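Local coordinates for protein DNA alpha-glucosyltransferase (Enterobacteria phage T4, PDB 1XV5) that is a phage glycosyltransferase of the GT-B type, with two parallel-sheet domains of Rossmann-like build, and holds uridine-5'-diphosphate in a pocket, at residues Y308-L313 and P320-S325; T337-H342 and I346-E351. All coordinates share one frame; numbering follows the deposited sequence.

Interaction 1: residues Y308-L313 and P320-S325; sequences YTHLEL and PVFWKS. With UDP (uridine-5'-diphosphate), chain C.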
ATOM      1  N   TYR A 308       2.525  -1.763  -1.693  1.00 12.24           N
ATOM      2  CA  TYR A 308       2.144  -2.047  -3.067  1.00 12.34           C
ATOM      3  C   TYR A 308       3.048  -1.377  -4.088  1.00 12.22           C
ATOM      4  O   TYR A 308       3.389  -1.987  -5.096  1.00 11.84           O
ATOM      5  CB  TYR A 308       0.680  -1.677  -3.304  1.00 12.05           C
ATOM      6  CG  TYR A 308      -0.246  -2.730  -2.747  1.00 12.71           C
ATOM      7  CD1 TYR A 308      -1.056  -2.471  -1.644  1.00 11.96           C
ATOM      8  CD2 TYR A 308      -0.252  -4.022  -3.280  1.00 12.06           C
ATOM      9  CE1 TYR A 308      -1.846  -3.478  -1.080  1.00 11.88           C
ATOM     10  CE2 TYR A 308      -1.031  -5.029  -2.724  1.00 11.52           C
ATOM     11  CZ  TYR A 308      -1.821  -4.754  -1.627  1.00 12.63           C
ATOM     12  OH  TYR A 308      -2.571  -5.766  -1.069  1.00 15.07           O
ATOM     13  N   THR A 309       3.453  -0.133  -3.838  1.00 13.47           N
ATOM     14  CA  THR A 309       4.334   0.526  -4.791  1.00 12.90           C
ATOM     15  C   THR A 309       5.662  -0.221  -4.899  1.00 12.12           C
ATOM     16  O   THR A 309       6.296  -0.197  -5.948  1.00 13.63           O
ATOM     17  CB  THR A 309       4.586   2.010  -4.430  1.00 12.90           C
ATOM     18  OG1 THR A 309       4.924   2.126  -3.045  1.00 13.48           O
ATOM     19  CG2 THR A 309       3.338   2.843  -4.727  1.00 13.46           C
ATOM     20  N   HIS A 310       6.086  -0.881  -3.821  1.00 12.48           N
ATOM     21  CA  HIS A 310       7.325  -1.669  -3.859  1.00 13.03           C
ATOM     22  C   HIS A 310       7.118  -2.811  -4.858  1.00 11.72           C
ATOM     23  O   HIS A 310       7.904  -3.019  -5.783  1.00 11.08           O
ATOM     24  CB  HIS A 310       7.619  -2.325  -2.503  1.00 12.25           C
ATOM     25  CG  HIS A 310       8.224  -1.413  -1.483  1.00 12.82           C
ATOM     26  ND1 HIS A 310       7.660  -1.223  -0.240  1.00 10.82           N
ATOM     27  CD2 HIS A 310       9.388  -0.720  -1.480  1.00 11.61           C
ATOM     28  CE1 HIS A 310       8.455  -0.458   0.488  1.00 13.13           C
ATOM     29  NE2 HIS A 310       9.509  -0.140  -0.241  1.00 11.83           N
ATOM     30  N   LEU A 311       6.046  -3.560  -4.640  1.00 11.14           N
ATOM     31  CA  LEU A 311       5.732  -4.709  -5.478  1.00 11.13           C
ATOM     32  C   LEU A 311       5.499  -4.354  -6.937  1.00 10.92           C
ATOM     33  O   LEU A 311       5.896  -5.094  -7.835  1.00 10.26           O
ATOM     34  CB  LEU A 311       4.507  -5.436  -4.917  1.00 11.18           C
ATOM     35  CG  LEU A 311       4.568  -5.814  -3.432  1.00 11.10           C
ATOM     36  CD1 LEU A 311       3.338  -6.642  -3.081  1.00 10.26           C
ATOM     37  CD2 LEU A 311       5.852  -6.605  -3.127  1.00  9.97           C
ATOM     38  N   GLU A 312       4.859  -3.218  -7.174  1.00 10.68           N
ATOM     39  CA  GLU A 312       4.573  -2.792  -8.530  1.00 11.20           C
ATOM     40  C   GLU A 312       5.847  -2.548  -9.340  1.00 11.60           C
ATOM     41  O   GLU A 312       5.885  -2.833 -10.531  1.00 10.33           O
ATOM     42  CB  GLU A 312       3.676  -1.548  -8.491  1.00 12.01           C
ATOM     43  CG  GLU A 312       2.250  -1.902  -8.062  1.00 12.65           C
ATOM     44  CD  GLU A 312       1.402  -0.710  -7.649  1.00 15.78           C
ATOM     45  OE1 GLU A 312       0.165  -0.877  -7.589  1.00 16.23           O
ATOM     46  OE2 GLU A 312       1.955   0.377  -7.369  1.00 13.39           O
ATOM     47  N   LEU A 313       6.896  -2.044  -8.700  1.00 12.92           N
ATOM     48  CA  LEU A 313       8.142  -1.803  -9.427  1.00 14.11           C
ATOM     49  C   LEU A 313       8.737  -3.101  -9.966  1.00 14.29           C
ATOM     50  O   LEU A 313       9.098  -3.196 -11.143  1.00 15.36           O
ATOM     51  CB  LEU A 313       9.169  -1.102  -8.529  1.00 14.75           C
ATOM     52  CG  LEU A 313       8.750   0.271  -8.001  1.00 15.64           C
ATOM     53  CD1 LEU A 313       9.956   0.965  -7.380  1.00 16.47           C
ATOM     54  CD2 LEU A 313       8.184   1.113  -9.140  1.00 17.16           C
ATOM     55  N   PRO A 320      13.986  -1.979  -9.423  1.00 12.33           N
ATOM     56  CA  PRO A 320      13.535  -1.352  -8.177  1.00 13.33           C
ATOM     57  C   PRO A 320      14.654  -0.710  -7.375  1.00 14.12           C
ATOM     58  O   PRO A 320      15.700  -1.319  -7.146  1.00 14.68           O
ATOM     59  CB  PRO A 320      12.902  -2.510  -7.401  1.00 12.97           C
ATOM     60  CG  PRO A 320      12.572  -3.526  -8.450  1.00 12.98           C
ATOM     61  CD  PRO A 320      13.751  -3.433  -9.387  1.00 11.75           C
ATOM     62  N   VAL A 321      14.427   0.524  -6.948  1.00 12.43           N
ATOM     63  CA  VAL A 321      15.389   1.224  -6.116  1.00 12.10           C
ATOM     64  C   VAL A 321      14.614   1.491  -4.826  1.00 12.07           C
ATOM     65  O   VAL A 321      13.697   2.313  -4.812  1.00 12.47           O
ATOM     66  CB  VAL A 321      15.845   2.548  -6.763  1.00 11.71           C
ATOM     67  CG1 VAL A 321      16.818   3.270  -5.834  1.00 13.51           C
ATOM     68  CG2 VAL A 321      16.513   2.262  -8.116  1.00 11.36           C
ATOM     69  N   PHE A 322      14.970   0.768  -3.762  1.00 12.56           N
ATOM     70  CA  PHE A 322      14.301   0.887  -2.463  1.00 12.17           C
ATOM     71  C   PHE A 322      15.201   1.510  -1.394  1.00 11.74           C
ATOM     72  O   PHE A 322      16.424   1.502  -1.515  1.00 13.19           O
ATOM     73  CB  PHE A 322      13.874  -0.490  -1.929  1.00 10.38           C
ATOM     74  CG  PHE A 322      12.853  -1.221  -2.774  1.00 12.27           C
ATOM     75  CD1 PHE A 322      12.129  -0.577  -3.770  1.00 12.05           C
ATOM     76  CD2 PHE A 322      12.588  -2.569  -2.519  1.00 13.62           C
ATOM     77  CE1 PHE A 322      11.150  -1.262  -4.503  1.00 13.45           C
ATOM     78  CE2 PHE A 322      11.617  -3.264  -3.241  1.00 13.11           C
ATOM     79  CZ  PHE A 322      10.895  -2.609  -4.236  1.00 10.72           C
ATOM     80  N   TRP A 323      14.577   2.016  -0.332  1.00 13.27           N
ATOM     81  CA  TRP A 323      15.304   2.621   0.784  1.00 11.82           C
ATOM     82  C   TRP A 323      16.050   1.513   1.529  1.00 13.24           C
ATOM     83  O   TRP A 323      15.441   0.556   2.007  1.00 13.39           O
ATOM     84  CB  TRP A 323      14.315   3.323   1.723  1.00 12.84           C
ATOM     85  CG  TRP A 323      14.953   4.118   2.822  1.00 13.35           C
ATOM     86  CD1 TRP A 323      15.009   3.793   4.145  1.00 14.61           C
ATOM     87  CD2 TRP A 323      15.610   5.382   2.690  1.00 14.78           C
ATOM     88  NE1 TRP A 323      15.660   4.779   4.850  1.00 14.81           N
ATOM     89  CE2 TRP A 323      16.039   5.767   3.981  1.00 15.50           C
ATOM     90  CE3 TRP A 323      15.878   6.231   1.606  1.00 14.83           C
ATOM     91  CZ2 TRP A 323      16.722   6.966   4.219  1.00 16.36           C
ATOM     92  CZ3 TRP A 323      16.558   7.426   1.843  1.00 16.47           C
ATOM     93  CH2 TRP A 323      16.971   7.779   3.142  1.00 15.35           C
ATOM     94  N   LYS A 324      17.368   1.649   1.628  1.00 13.49           N
ATOM     95  CA  LYS A 324      18.200   0.647   2.292  1.00 14.53           C
ATOM     96  C   LYS A 324      17.731   0.182   3.670  1.00 14.39           C
ATOM     97  O   LYS A 324      17.559  -1.021   3.894  1.00 14.36           O
ATOM     98  CB  LYS A 324      19.640   1.158   2.396  1.00 15.71           C
ATOM     99  CG  LYS A 324      20.626   0.127   2.938  1.00 20.65           C
ATOM    100  CD  LYS A 324      22.030   0.712   3.047  1.00 25.05           C
ATOM    101  CE  LYS A 324      23.035  -0.349   3.469  1.00 29.29           C
ATOM    102  NZ  LYS A 324      24.402   0.211   3.657  1.00 34.22           N
ATOM    103  N   SER A 325      17.526   1.116   4.596  1.00 14.32           N
ATOM    104  CA  SER A 325      17.116   0.738   5.946  1.00 15.73           C
ATOM    105  C   SER A 325      15.808  -0.041   5.974  1.00 15.36           C
ATOM    106  O   SER A 325      15.597  -0.860   6.863  1.00 14.56           O
ATOM    107  CB  SER A 325      17.006   1.969   6.855  1.00 18.25           C
ATOM    108  OG  SER A 325      15.829   2.710   6.596  1.00 25.75           O
TER
HETATM  109  N1  UDP C1402      -1.826   4.541  -6.257  1.00 14.65           N
HETATM  110  C2  UDP C1402      -2.506   4.874  -7.411  1.00 15.39           C
HETATM  111  N3  UDP C1402      -2.557   6.218  -7.685  1.00 15.20           N
HETATM  112  C4  UDP C1402      -1.997   7.239  -6.937  1.00 15.59           C
HETATM  113  C5  UDP C1402      -1.300   6.808  -5.764  1.00 15.10           C
HETATM  114  C6  UDP C1402      -1.243   5.505  -5.470  1.00 15.14           C
HETATM  115  O2  UDP C1402      -3.017   4.041  -8.141  1.00 17.04           O
HETATM  116  O4  UDP C1402      -2.125   8.404  -7.312  1.00 15.42           O
HETATM  117  C1' UDP C1402      -1.757   3.121  -5.897  1.00 15.00           C
HETATM  118  C2' UDP C1402      -0.345   2.554  -5.798  1.00 14.74           C
HETATM  119  O2' UDP C1402       0.165   2.232  -7.074  1.00 16.48           O
HETATM  120  C3' UDP C1402      -0.604   1.349  -4.903  1.00 15.37           C
HETATM  121  C4' UDP C1402      -1.594   1.924  -3.891  1.00 15.24           C
HETATM  122  O4' UDP C1402      -2.304   2.972  -4.605  1.00 15.06           O
HETATM  123  O3' UDP C1402      -1.232   0.319  -5.667  1.00 14.08           O
HETATM  124  C5' UDP C1402      -0.966   2.505  -2.640  1.00 11.90           C
HETATM  125  O5' UDP C1402      -0.604   1.455  -1.751  1.00 14.32           O
HETATM  126  PA  UDP C1402       0.794   1.414  -0.983  1.00 13.76           P
HETATM  127  O1A UDP C1402       0.765   0.177  -0.176  1.00 13.92           O
HETATM  128  O2A UDP C1402       1.889   1.612  -1.970  1.00 15.24           O
HETATM  129  O3A UDP C1402       0.796   2.722   0.001  1.00 14.14           O
HETATM  130  PB  UDP C1402      -0.412   3.492   0.797  1.00 15.09           P
HETATM  131  O1B UDP C1402       0.163   3.970   2.081  1.00 14.27           O
HETATM  132  O2B UDP C1402      -1.016   4.473  -0.133  1.00 17.29           O
HETATM  133  O3B UDP C1402      -1.474   2.354   1.109  1.00 16.48           O
HETATM  134  O   HOH W   1      11.632   1.748   0.504  1.00 13.86           O

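Interaction 2: residues T337-H342 and I346-E351; sequences TPLTSH and IIWFDE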
ATOM      1  N   THR A 337      15.064 -13.717   6.792  1.00 13.99           N
ATOM      2  CA  THR A 337      16.322 -12.975   6.829  1.00 14.84           C
ATOM      3  C   THR A 337      16.072 -11.595   6.217  1.00 14.83           C
ATOM      4  O   THR A 337      15.133 -11.415   5.442  1.00 15.27           O
ATOM      5  CB  THR A 337      17.423 -13.693   6.024  1.00 15.18           C
ATOM      6  OG1 THR A 337      16.979 -13.884   4.678  1.00 17.25           O
ATOM      7  CG2 THR A 337      17.738 -15.053   6.637  1.00 14.64           C
ATOM      8  N   PRO A 338      16.910 -10.600   6.553  1.00 13.19           N
ATOM      9  CA  PRO A 338      16.726  -9.249   6.004  1.00 12.83           C
ATOM     10  C   PRO A 338      16.656  -9.259   4.476  1.00 12.73           C
ATOM     11  O   PRO A 338      17.375 -10.014   3.822  1.00 14.20           O
ATOM     12  CB  PRO A 338      17.956  -8.498   6.517  1.00 14.10           C
ATOM     13  CG  PRO A 338      18.261  -9.200   7.822  1.00 15.10           C
ATOM     14  CD  PRO A 338      18.080 -10.654   7.448  1.00 14.85           C
ATOM     15  N   LEU A 339      15.798  -8.419   3.902  1.00 12.64           N
ATOM     16  CA  LEU A 339      15.667  -8.369   2.451  1.00 12.46           C
ATOM     17  C   LEU A 339      16.997  -7.997   1.793  1.00 13.87           C
ATOM     18  O   LEU A 339      17.306  -8.471   0.705  1.00 14.34           O
ATOM     19  CB  LEU A 339      14.592  -7.360   2.042  1.00 12.21           C
ATOM     20  CG  LEU A 339      13.185  -7.550   2.609  1.00 13.64           C
ATOM     21  CD1 LEU A 339      12.255  -6.524   1.951  1.00 13.53           C
ATOM     22  CD2 LEU A 339      12.683  -8.962   2.338  1.00 14.74           C
ATOM     23  N   THR A 340      17.780  -7.156   2.464  1.00 13.87           N
ATOM     24  CA  THR A 340      19.074  -6.726   1.936  1.00 15.41           C
ATOM     25  C   THR A 340      20.135  -7.831   1.898  1.00 17.07           C
ATOM     26  O   THR A 340      21.174  -7.673   1.254  1.00 17.15           O
ATOM     27  CB  THR A 340      19.647  -5.541   2.756  1.00 15.95           C
ATOM     28  OG1 THR A 340      19.474  -5.800   4.155  1.00 16.07           O
ATOM     29  CG2 THR A 340      18.949  -4.237   2.385  1.00 14.62           C
ATOM     30  N   SER A 341      19.881  -8.947   2.576  1.00 18.33           N
ATOM     31  CA  SER A 341      20.851 -10.039   2.603  1.00 19.35           C
ATOM     32  C   SER A 341      20.797 -10.933   1.369  1.00 20.32           C
ATOM     33  O   SER A 341      21.492 -11.947   1.304  1.00 22.48           O
ATOM     34  CB  SER A 341      20.648 -10.898   3.857  1.00 19.29           C
ATOM     35  OG  SER A 341      19.405 -11.579   3.815  1.00 19.42           O
ATOM     36  N   HIS A 342      19.985 -10.559   0.387  1.00 18.51           N
ATOM     37  CA  HIS A 342      19.856 -11.364  -0.822  1.00 19.26           C
ATOM     38  C   HIS A 342      20.336 -10.694  -2.095  1.00 19.97           C
ATOM     39  O   HIS A 342      20.369  -9.467  -2.197  1.00 20.56           O
ATOM     40  CB  HIS A 342      18.399 -11.772  -1.039  1.00 18.37           C
ATOM     41  CG  HIS A 342      17.844 -12.636   0.045  1.00 18.47           C
ATOM     42  ND1 HIS A 342      17.421 -12.132   1.255  1.00 19.53           N
ATOM     43  CD2 HIS A 342      17.653 -13.974   0.107  1.00 18.53           C
ATOM     44  CE1 HIS A 342      16.994 -13.122   2.016  1.00 16.92           C
ATOM     45  NE2 HIS A 342      17.124 -14.250   1.343  1.00 20.53           N
ATOM     46  N   ILE A 346      17.558  -5.812  -6.524  1.00 15.07           N
ATOM     47  CA  ILE A 346      17.068  -4.535  -6.018  1.00 13.88           C
ATOM     48  C   ILE A 346      18.247  -3.627  -5.684  1.00 14.70           C
ATOM     49  O   ILE A 346      19.246  -4.079  -5.124  1.00 15.22           O
ATOM     50  CB  ILE A 346      16.230  -4.729  -4.733  1.00 14.28           C
ATOM     51  CG1 ILE A 346      14.948  -5.498  -5.059  1.00 13.50           C
ATOM     52  CG2 ILE A 346      15.925  -3.372  -4.095  1.00 15.05           C
ATOM     53  CD1 ILE A 346      14.231  -6.061  -3.834  1.00 10.65           C
ATOM     54  N   ILE A 347      18.137  -2.353  -6.043  1.00 12.90           N
ATOM     55  CA  ILE A 347      19.190  -1.393  -5.730  1.00 13.38           C
ATOM     56  C   ILE A 347      18.773  -0.735  -4.423  1.00 14.13           C
ATOM     57  O   ILE A 347      17.721  -0.098  -4.352  1.00 15.82           O
ATOM     58  CB  ILE A 347      19.328  -0.328  -6.835  1.00 13.77           C
ATOM     59  CG1 ILE A 347      19.832  -0.997  -8.119  1.00 14.77           C
ATOM     60  CG2 ILE A 347      20.272   0.786  -6.378  1.00 14.80           C
ATOM     61  CD1 ILE A 347      19.994  -0.063  -9.307  1.00 13.81           C
ATOM     62  N   TRP A 348      19.581  -0.906  -3.382  1.00 14.14           N
ATOM     63  CA  TRP A 348      19.246  -0.326  -2.087  1.00 14.50           C
ATOM     64  C   TRP A 348      19.812   1.077  -1.918  1.00 16.57           C
ATOM     65  O   TRP A 348      20.991   1.266  -1.616  1.00 16.55           O
ATOM     66  CB  TRP A 348      19.720  -1.248  -0.955  1.00 14.39           C
ATOM     67  CG  TRP A 348      19.077  -2.613  -1.016  1.00 14.92           C
ATOM     68  CD1 TRP A 348      19.646  -3.772  -1.465  1.00 15.11           C
ATOM     69  CD2 TRP A 348      17.726  -2.941  -0.662  1.00 13.72           C
ATOM     70  NE1 TRP A 348      18.732  -4.802  -1.409  1.00 16.43           N
ATOM     71  CE2 TRP A 348      17.547  -4.317  -0.922  1.00 15.03           C
ATOM     72  CE3 TRP A 348      16.650  -2.202  -0.151  1.00 15.12           C
ATOM     73  CZ2 TRP A 348      16.332  -4.975  -0.688  1.00 13.41           C
ATOM     74  CZ3 TRP A 348      15.438  -2.857   0.081  1.00 14.52           C
ATOM     75  CH2 TRP A 348      15.293  -4.230  -0.189  1.00 14.93           C
ATOM     76  N   PHE A 349      18.938   2.055  -2.133  1.00 15.42           N
ATOM     77  CA  PHE A 349      19.265   3.471  -2.031  1.00 15.98           C
ATOM     78  C   PHE A 349      19.889   3.770  -0.674  1.00 14.03           C
ATOM     79  O   PHE A 349      19.266   3.554   0.361  1.00 14.88           O
ATOM     80  CB  PHE A 349      17.983   4.282  -2.216  1.00 15.34           C
ATOM     81  CG  PHE A 349      18.201   5.763  -2.329  1.00 17.12           C
ATOM     82  CD1 PHE A 349      18.432   6.538  -1.196  1.00 17.88           C
ATOM     83  CD2 PHE A 349      18.158   6.385  -3.572  1.00 16.72           C
ATOM     84  CE1 PHE A 349      18.613   7.920  -1.299  1.00 19.45           C
ATOM     85  CE2 PHE A 349      18.338   7.763  -3.689  1.00 18.75           C
ATOM     86  CZ  PHE A 349      18.566   8.532  -2.547  1.00 20.09           C
ATOM     87  N   ASP A 350      21.117   4.279  -0.690  1.00 14.36           N
ATOM     88  CA  ASP A 350      21.838   4.587   0.542  1.00 16.62           C
ATOM     89  C   ASP A 350      22.050   6.090   0.662  1.00 17.13           C
ATOM     90  O   ASP A 350      22.882   6.663  -0.044  1.00 17.91           O
ATOM     91  CB  ASP A 350      23.198   3.884   0.536  1.00 16.45           C
ATOM     92  CG  ASP A 350      23.887   3.937   1.884  1.00 20.87           C
ATOM     93  OD1 ASP A 350      23.531   4.812   2.699  1.00 20.12           O
ATOM     94  OD2 ASP A 350      24.792   3.110   2.121  1.00 23.05           O
ATOM     95  N   GLU A 351      21.309   6.729   1.562  1.00 19.26           N
ATOM     96  CA  GLU A 351      21.426   8.172   1.736  1.00 21.37           C
ATOM     97  C   GLU A 351      22.826   8.588   2.187  1.00 22.62           C
ATOM     98  O   GLU A 351      23.226   9.736   1.999  1.00 23.35           O
ATOM     99  CB  GLU A 351      20.393   8.676   2.747  1.00 22.27           C
ATOM    100  CG  GLU A 351      20.759   8.423   4.198  1.00 26.62           C
ATOM    101  CD  GLU A 351      19.770   9.055   5.162  1.00 29.89           C
ATOM    102  OE1 GLU A 351      19.356  10.208   4.914  1.00 30.83           O
ATOM    103  OE2 GLU A 351      19.416   8.405   6.168  1.00 29.76           O
TER
HETATM  104  O   HOH W   2      18.520  -7.691  -1.536  1.00 15.49           O
HETATM  105  O   HOH W   3      20.277  -6.544  -4.019  1.00 25.57           O

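Interaction 1: residues Y308-L313 and P320-S325
The second half of a beta-alpha-beta unit, strand 288-293, helix 308-316, strand 319-323, brings His310 and Leu313 down on Phe322 and Pro320 in one Rossmann-like domain of this GT-B protein. The short axes of helix 308-313 and strand 320-323 run nearly antiparallel, at 152°, as expected when a chain turns back from helix to strand. The centrepiece is a T-shaped pair: the imidazole of His310 points its edge at the face of Phe322, CD2 standing over the centre of the phenyl ring, with centroids 4.5 Å apart and planes at 72°. Phe322 chi1 of -63° sets CG anti to the carbonyl carbon and beside the backbone N, and the ring projects toward the helix, where Leu313 CD1 meets it in plane at CE1 (3.8 Å). Leu313 CB rests on Pro320 CB at 4.1 Å and closes the apolar layer near the turn. The polar rim of the imidazole is engaged as well: ND1 pairs with the backbone N of Glu307, while NE2 lies 2.9 Å from a water that accepts from Trp323 N, bridging helix and strand.

The other side of the helix serves the ligand. Its first turn offers two backbone amides to the alpha phosphate of UDP, Tyr308 N to O1A at 3.0 Å and Thr309 N to O2A, so the positive end of the helix dipole probably favours the charge. One turn later the extended Glu312 grips the ribose in a fork, OE2 taking O2' at 2.6 Å and OE1 taking O3' at 2.7 Å; Asn278 ND2 also hydrogen-bonds OE1. Around this layer, strand 288-293 contributes Gln293 against His310, Leu313 and Phe322, helix 278-286 lays Met285 on Leu313, and strand 347-349 flanks strand 319-323 in the sheet.

Interaction 2: residues T337-H342 and I346-E351
Leu339 and Thr340, on a short 3-10 turn, meet the indole of Trp348 on the edge strand 347-349. The turn is prepared by Pro338, whose carbonyl oxygen takes two bonds from Ser341: one from the backbone N at 3.0 Å and a shorter one from OG at 2.6 Å, the hydroxyl lying in the carbonyl plane. His342 ND1 adds a weak third. Leu339 follows with its CB against the far end of the benzene ring, 3.9 Å from Trp348 CH2; its side chain also touches Leu306, Leu330 and Phe381.

Thr340 makes the defining contact. Its methyl, CG2, sits over the indole face, 3.5 Å from the centroid of the five-membered ring and only 11° off the normal, a nearly vertical CH-pi approach. With chi1 at 44°, OG1 stands between backbone N and carbonyl carbon, which turns the methyl rather than the hydroxyl onto the ring. Ile346 CG2, from two residues before Trp348 in the chain, covers the opposite face but is offset from the threonine methyl, lying over the six-membered ring.

The N-H edge of the indole is linked to the loop by a water. Trp348 NE1 donates to it in plane at 2.9 Å; that water is also close to Leu339 O and, at 2.6 Å, to His342 O, so the indole N-H and two loop carbonyls share one water. A second water reaches Ile346 O at 2.9 Å. His342 itself turns its ring to Phe332 and Phe381 instead of the tryptophan. The contact lies within the loop that links helix 324-329 to strand 347-349, an outermost strand of the parallel sheet in a Rossmann-like GT-B domain, and lays a 3-10 turn against the tryptophan of that strand.

Both interactions lie in the same domain and lean on neighbouring strands of one parallel sheet, 319-323 and 347-349, with centres about 10 Å apart. They touch directly: Pro320 O and Phe322 O probably accept from Ile347 N and Phe349 N, and Phe322 CB packs on Trp348 CZ3. Interaction 1 is buried and joins a helix to its strand, with aromatic and apolar packing on one flank and hydrogen bonds to UDP on the other. Interaction 2 is partly buried at the sheet's edge, where the strand's partner is a 3-10 turn in a loop. A water bridges each: histidine to backbone N-H in interaction 1, indole N-H to loop carbonyls in interaction 2.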